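Local coordinates for capsid protein (Macrobrachium rosenbergii nodavirus, PDB 5YKU) that forms the protruding domain of the viral capsid, which probably pairs into the dimeric spikes on the particle surface, at residues K37-F42 with R119-N125; C59-E65 with A96-T102. One frame throughout, in Å; residues are numbered along the deposited sequence.

In the fold
From the N terminus the chain runs through strands 10-18 and 26-33 before the turn at residues 37-40 leads into strand 41-47. Contact 1 joins the start of that strand to the end of strand 114-121 and the C-terminal residues, so it closes a loop holding most of the domain. Contact 2 is nested inside this loop: strand 57-63, next after 41-47, pairs with strand 96-104 across a span that includes strands 69-75 and 81-89. The two do not touch, their nearest atoms being about 7 Å apart. Both belong to one antiparallel all-beta arrangement, in which contact 1 joins the C-terminal residues to strand 41-47 and contact 2 pairs two interior strands.

Contact 1 (K37-F42 with R119-N125); sequences KPNSKF and RAIVGNN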
# COMPACT_ATOMS: atom_id res chain seq x y z
N LYS A 37 -0.51 -14.30 -3.83
CA LYS A 37 -0.66 -15.38 -4.79
C LYS A 37 -0.04 -14.95 -6.09
O LYS A 37 -0.44 -13.94 -6.69
CB LYS A 37 -2.12 -15.80 -4.98
CG LYS A 37 -2.32 -17.00 -5.78
CD LYS A 37 -3.77 -17.49 -5.75
CE LYS A 37 -3.87 -18.82 -6.44
NZ LYS A 37 -3.53 -18.85 -7.84
N PRO A 38 0.89 -15.74 -6.69
CA PRO A 38 1.47 -15.27 -7.90
C PRO A 38 0.47 -15.03 -9.01
O PRO A 38 -0.48 -15.81 -9.22
CB PRO A 38 2.46 -16.36 -8.27
CG PRO A 38 2.83 -16.96 -6.92
CD PRO A 38 1.59 -16.93 -6.11
N ASN A 39 0.68 -13.93 -9.69
CA ASN A 39 -0.16 -13.51 -10.84
C ASN A 39 -1.60 -13.09 -10.48
O ASN A 39 -2.35 -12.75 -11.39
CB ASN A 39 -0.18 -14.57 -11.98
CG ASN A 39 1.23 -15.04 -12.27
OD1 ASN A 39 2.10 -14.30 -12.57
ND2 ASN A 39 1.40 -16.35 -12.10
N SER A 40 -1.95 -13.04 -9.20
CA SER A 40 -3.31 -12.62 -8.85
C SER A 40 -3.42 -11.10 -8.97
O SER A 40 -2.43 -10.37 -8.88
CB SER A 40 -3.67 -13.09 -7.47
OG SER A 40 -4.05 -14.47 -7.51
N LYS A 41 -4.64 -10.66 -9.13
CA LYS A 41 -5.02 -9.23 -9.27
C LYS A 41 -5.61 -8.78 -7.95
O LYS A 41 -6.43 -9.43 -7.32
CB LYS A 41 -6.05 -9.08 -10.35
CG LYS A 41 -5.52 -9.54 -11.67
CD LYS A 41 -6.70 -9.86 -12.61
CE LYS A 41 -6.33 -10.10 -14.10
NZ LYS A 41 -7.58 -10.57 -14.85
N PHE A 42 -5.17 -7.60 -7.53
CA PHE A 42 -5.46 -7.02 -6.22
C PHE A 42 -5.81 -5.58 -6.35
O PHE A 42 -5.46 -4.86 -7.34
CB PHE A 42 -4.23 -7.10 -5.35
CG PHE A 42 -3.77 -8.50 -5.09
CD1 PHE A 42 -4.32 -9.21 -4.01
CD2 PHE A 42 -2.80 -9.13 -5.87
CE1 PHE A 42 -3.87 -10.52 -3.72
CE2 PHE A 42 -2.39 -10.41 -5.62
CZ PHE A 42 -2.91 -11.14 -4.52
N ARG A 119 -8.40 -8.85 -2.10
CA ARG A 119 -8.30 -9.88 -3.11
C ARG A 119 -9.65 -10.50 -3.37
O ARG A 119 -10.30 -10.98 -2.43
CB ARG A 119 -7.38 -11.01 -2.57
CG ARG A 119 -7.24 -12.18 -3.51
CD ARG A 119 -6.50 -13.32 -2.82
NE ARG A 119 -6.62 -14.59 -3.51
CZ ARG A 119 -6.53 -15.79 -2.95
NH1 ARG A 119 -6.73 -16.81 -3.73
NH2 ARG A 119 -6.31 -15.84 -1.63
N ALA A 120 -10.14 -10.46 -4.59
CA ALA A 120 -11.34 -11.26 -5.01
C ALA A 120 -10.91 -12.74 -5.13
O ALA A 120 -10.00 -13.06 -5.90
CB ALA A 120 -11.86 -10.75 -6.34
N ILE A 121 -11.56 -13.57 -4.34
CA ILE A 121 -11.32 -15.02 -4.37
C ILE A 121 -12.33 -15.64 -5.36
O ILE A 121 -13.50 -15.78 -4.98
CB ILE A 121 -11.37 -15.60 -2.99
CG1 ILE A 121 -10.23 -14.94 -2.16
CG2 ILE A 121 -11.10 -17.13 -3.10
CD1 ILE A 121 -10.18 -15.39 -0.72
N VAL A 122 -11.90 -15.84 -6.55
CA VAL A 122 -12.78 -16.29 -7.65
C VAL A 122 -11.90 -16.81 -8.73
O VAL A 122 -10.74 -16.38 -8.88
CB VAL A 122 -13.65 -15.11 -8.11
CG1 VAL A 122 -12.81 -14.02 -8.80
CG2 VAL A 122 -14.78 -15.63 -9.06
N GLY A 123 -12.35 -17.84 -9.44
CA GLY A 123 -11.47 -18.49 -10.39
C GLY A 123 -10.19 -19.01 -9.75
O GLY A 123 -10.22 -19.61 -8.71
N ASN A 124 -9.09 -18.70 -10.36
CA ASN A 124 -7.79 -18.93 -9.77
C ASN A 124 -7.11 -17.69 -9.14
O ASN A 124 -5.96 -17.72 -8.75
CB ASN A 124 -6.88 -19.51 -10.83
CG ASN A 124 -7.34 -20.90 -11.24
OD1 ASN A 124 -7.58 -21.76 -10.41
ND2 ASN A 124 -7.49 -21.04 -12.50
N ASN A 125 -7.88 -16.64 -9.00
CA ASN A 125 -7.33 -15.39 -8.39
C ASN A 125 -7.13 -15.47 -6.92
O ASN A 125 -7.95 -16.20 -6.27
CB ASN A 125 -8.31 -14.23 -8.61
CG ASN A 125 -7.53 -12.91 -8.53
OD1 ASN A 125 -6.66 -12.68 -9.34
ND2 ASN A 125 -7.84 -12.10 -7.54
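Asn125 ND2, in the side chain of the last residue, gives one hydrogen to Lys41 O at 3.0 Å and the other to Ala120 O at 2.9 Å, while OD1 of Asn125 accepts the Lys41 N-H on a lone pair at 2.9 Å, an almost straight bond. Both acceptors of ND2 lie in the amide plane, so three bonds fix its rotation, and the amide bridges the two strands where their backbones diverge, Lys41 on one side and Ala120 on the other. With CG anti to the backbone N (chi1 -156°), the amide reaches back to Lys41 although the CB of Asn125 points away from it.

Lys37, bent only at its last torsion, hydrogen-bonds through NZ to Asn124 O at 2.8 Å, in the carbonyl plane. Arg119 NH1 bonds to Asn125 O at 2.9 Å, and Ile121 CG1 lies over the centre of its guanidinium. Nearer the backbone, the methylenes of Arg119 run beside the Phe42 ring, CB lying 3.7 Å from CE1 of Phe42.

The type II' turn from Val122 to Asn125 thus folds the C terminus back against strand 41-47. That strand bonds on its other side to strand 81-89, where the Phe42 and Phe88 rings meet, while Arg119 and Ile121 bond to strand 10-18 and the residue just before it.

Contact 2 (C59-E65 with A96-T102); sequences CTITCNE and ATFTLVT
One face of the Phe98 ring is covered by Cys63, whose SG sits 4.2 Å from the ring centroid, displaced toward the rim, in a sulfur-aromatic contact. The sulfur also accepts the Glu65 N-H, a long bond of 3.6 Å. Trp19 and Phe88 meet the same ring edge-to-face. Along this side of the sheet, Ile61 and Leu100 lie side by side, Ile61 CD1 being 3.7 Å from Leu100 CD2, and Cys59 SG packs on the Thr102 methyl.

The backbones form a regular antiparallel ladder, with Thr60-Val101 and Thr62-Thr99 as the hydrogen-bonded pairs. The opposite face, with Thr60, Thr62, Thr99 and Val101, is mostly polar. Thr99 OG1 donates to a lone pair of Asn64 OD1 at 2.7 Å, the two side chains meeting at about a right angle, and a water joins Thr62 OG1 to Thr99 O.

Beyond strand 57-63, Asn64 N still bonds to Thr97 O at 2.8 Å, and the Glu65 side chain, bent at chi2 (-51°), then takes up Thr97 N through OE2 at 2.9 Å, on the anti side of the carboxylate and somewhat out of its plane. A second water donates to both OE2 and Thr97 OG1, which also bonds to Asp32.

Strand 69-75 pairs with 57-63 on the side away from 96-104, and strand 26-33 with 96-104 on its far side, while Ile86 and Phe88 of strand 81-89 pack against Cys63.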
# COMPACT_ATOMS: atom_id res chain seq x y z
N CYS A 59 3.40 11.06 2.60
CA CYS A 59 3.91 9.92 1.84
C CYS A 59 3.01 9.68 0.65
O CYS A 59 1.78 9.71 0.80
CB CYS A 59 3.89 8.68 2.79
SG CYS A 59 4.36 7.14 1.93
N THR A 60 3.63 9.46 -0.48
CA THR A 60 2.92 9.15 -1.73
C THR A 60 3.44 7.88 -2.30
O THR A 60 4.72 7.71 -2.35
CB THR A 60 3.08 10.29 -2.75
OG1 THR A 60 2.78 11.54 -2.14
CG2 THR A 60 2.20 10.11 -3.91
N ILE A 61 2.61 6.98 -2.74
CA ILE A 61 3.01 5.64 -3.18
C ILE A 61 2.45 5.35 -4.52
O ILE A 61 1.27 5.59 -4.78
CB ILE A 61 2.57 4.57 -2.18
CG1 ILE A 61 3.10 5.08 -0.80
CG2 ILE A 61 3.04 3.18 -2.63
CD1 ILE A 61 2.97 4.07 0.22
N THR A 62 3.29 4.77 -5.39
CA THR A 62 2.86 4.21 -6.65
C THR A 62 3.43 2.80 -6.78
O THR A 62 4.36 2.44 -6.02
CB THR A 62 3.31 5.12 -7.82
OG1 THR A 62 4.74 5.22 -7.80
CG2 THR A 62 2.66 6.44 -7.81
N CYS A 63 2.95 2.03 -7.73
CA CYS A 63 3.42 0.64 -7.94
C CYS A 63 4.20 0.52 -9.24
O CYS A 63 3.79 1.12 -10.25
CB CYS A 63 2.22 -0.27 -7.98
SG CYS A 63 2.59 -2.01 -8.17
N ASN A 64 5.31 -0.17 -9.17
CA ASN A 64 6.22 -0.32 -10.33
C ASN A 64 5.83 -1.46 -11.19
O ASN A 64 6.43 -1.57 -12.26
CB ASN A 64 7.63 -0.59 -9.80
CG ASN A 64 8.26 0.49 -9.04
OD1 ASN A 64 7.71 1.43 -8.62
ND2 ASN A 64 9.54 0.28 -8.80
N GLU A 65 4.91 -2.30 -10.85
CA GLU A 65 4.52 -3.47 -11.66
C GLU A 65 3.96 -3.04 -13.03
O GLU A 65 3.23 -2.06 -13.09
CB GLU A 65 3.56 -4.43 -10.96
CG GLU A 65 4.13 -5.04 -9.74
CD GLU A 65 5.51 -5.67 -9.90
OE1 GLU A 65 5.61 -6.52 -10.83
OE2 GLU A 65 6.46 -5.38 -9.08
N ALA A 96 5.07 -7.57 -5.37
CA ALA A 96 4.88 -6.33 -6.11
C ALA A 96 5.75 -5.27 -5.49
O ALA A 96 5.80 -5.17 -4.27
CB ALA A 96 3.40 -5.94 -6.12
N THR A 97 6.40 -4.49 -6.31
CA THR A 97 7.27 -3.45 -5.85
C THR A 97 6.58 -2.12 -5.95
O THR A 97 5.96 -1.78 -6.95
CB THR A 97 8.54 -3.39 -6.70
OG1 THR A 97 9.25 -4.64 -6.59
CG2 THR A 97 9.49 -2.28 -6.27
N PHE A 98 6.68 -1.33 -4.92
CA PHE A 98 6.15 0.05 -4.78
C PHE A 98 7.22 1.04 -4.56
O PHE A 98 8.23 0.74 -3.93
CB PHE A 98 5.15 0.11 -3.59
CG PHE A 98 3.97 -0.80 -3.80
CD1 PHE A 98 4.06 -2.18 -3.51
CD2 PHE A 98 2.78 -0.33 -4.27
CE1 PHE A 98 2.99 -3.02 -3.78
CE2 PHE A 98 1.72 -1.19 -4.52
CZ PHE A 98 1.82 -2.53 -4.28
N THR A 99 6.99 2.22 -5.09
CA THR A 99 7.87 3.37 -4.89
C THR A 99 7.23 4.34 -3.95
O THR A 99 6.05 4.75 -4.16
CB THR A 99 8.20 4.08 -6.19
OG1 THR A 99 8.99 3.14 -6.98
CG2 THR A 99 9.09 5.29 -5.97
N LEU A 100 7.85 4.67 -2.88
CA LEU A 100 7.46 5.57 -1.86
C LEU A 100 8.23 6.85 -1.93
O LEU A 100 9.45 6.86 -2.04
CB LEU A 100 7.62 5.00 -0.46
CG LEU A 100 6.83 3.69 -0.16
CD1 LEU A 100 7.67 2.47 -0.57
CD2 LEU A 100 6.44 3.60 1.28
N VAL A 101 7.56 7.98 -1.94
CA VAL A 101 8.15 9.31 -1.90
C VAL A 101 7.68 9.99 -0.63
O VAL A 101 6.43 10.14 -0.45
CB VAL A 101 7.82 10.11 -3.13
CG1 VAL A 101 8.42 11.54 -3.02
CG2 VAL A 101 8.20 9.44 -4.45
N THR A 102 8.59 10.26 0.25
CA THR A 102 8.26 10.81 1.57
C THR A 102 8.82 12.18 1.73
O THR A 102 9.92 12.46 1.33
CB THR A 102 8.61 9.90 2.72
OG1 THR A 102 10.01 9.59 2.63
CG2 THR A 102 7.83 8.58 2.67
O HOH W 1 4.97 12.44 -0.82
O HOH W 2 5.78 6.97 -5.99
O HOH W 3 8.48 -6.99 -7.69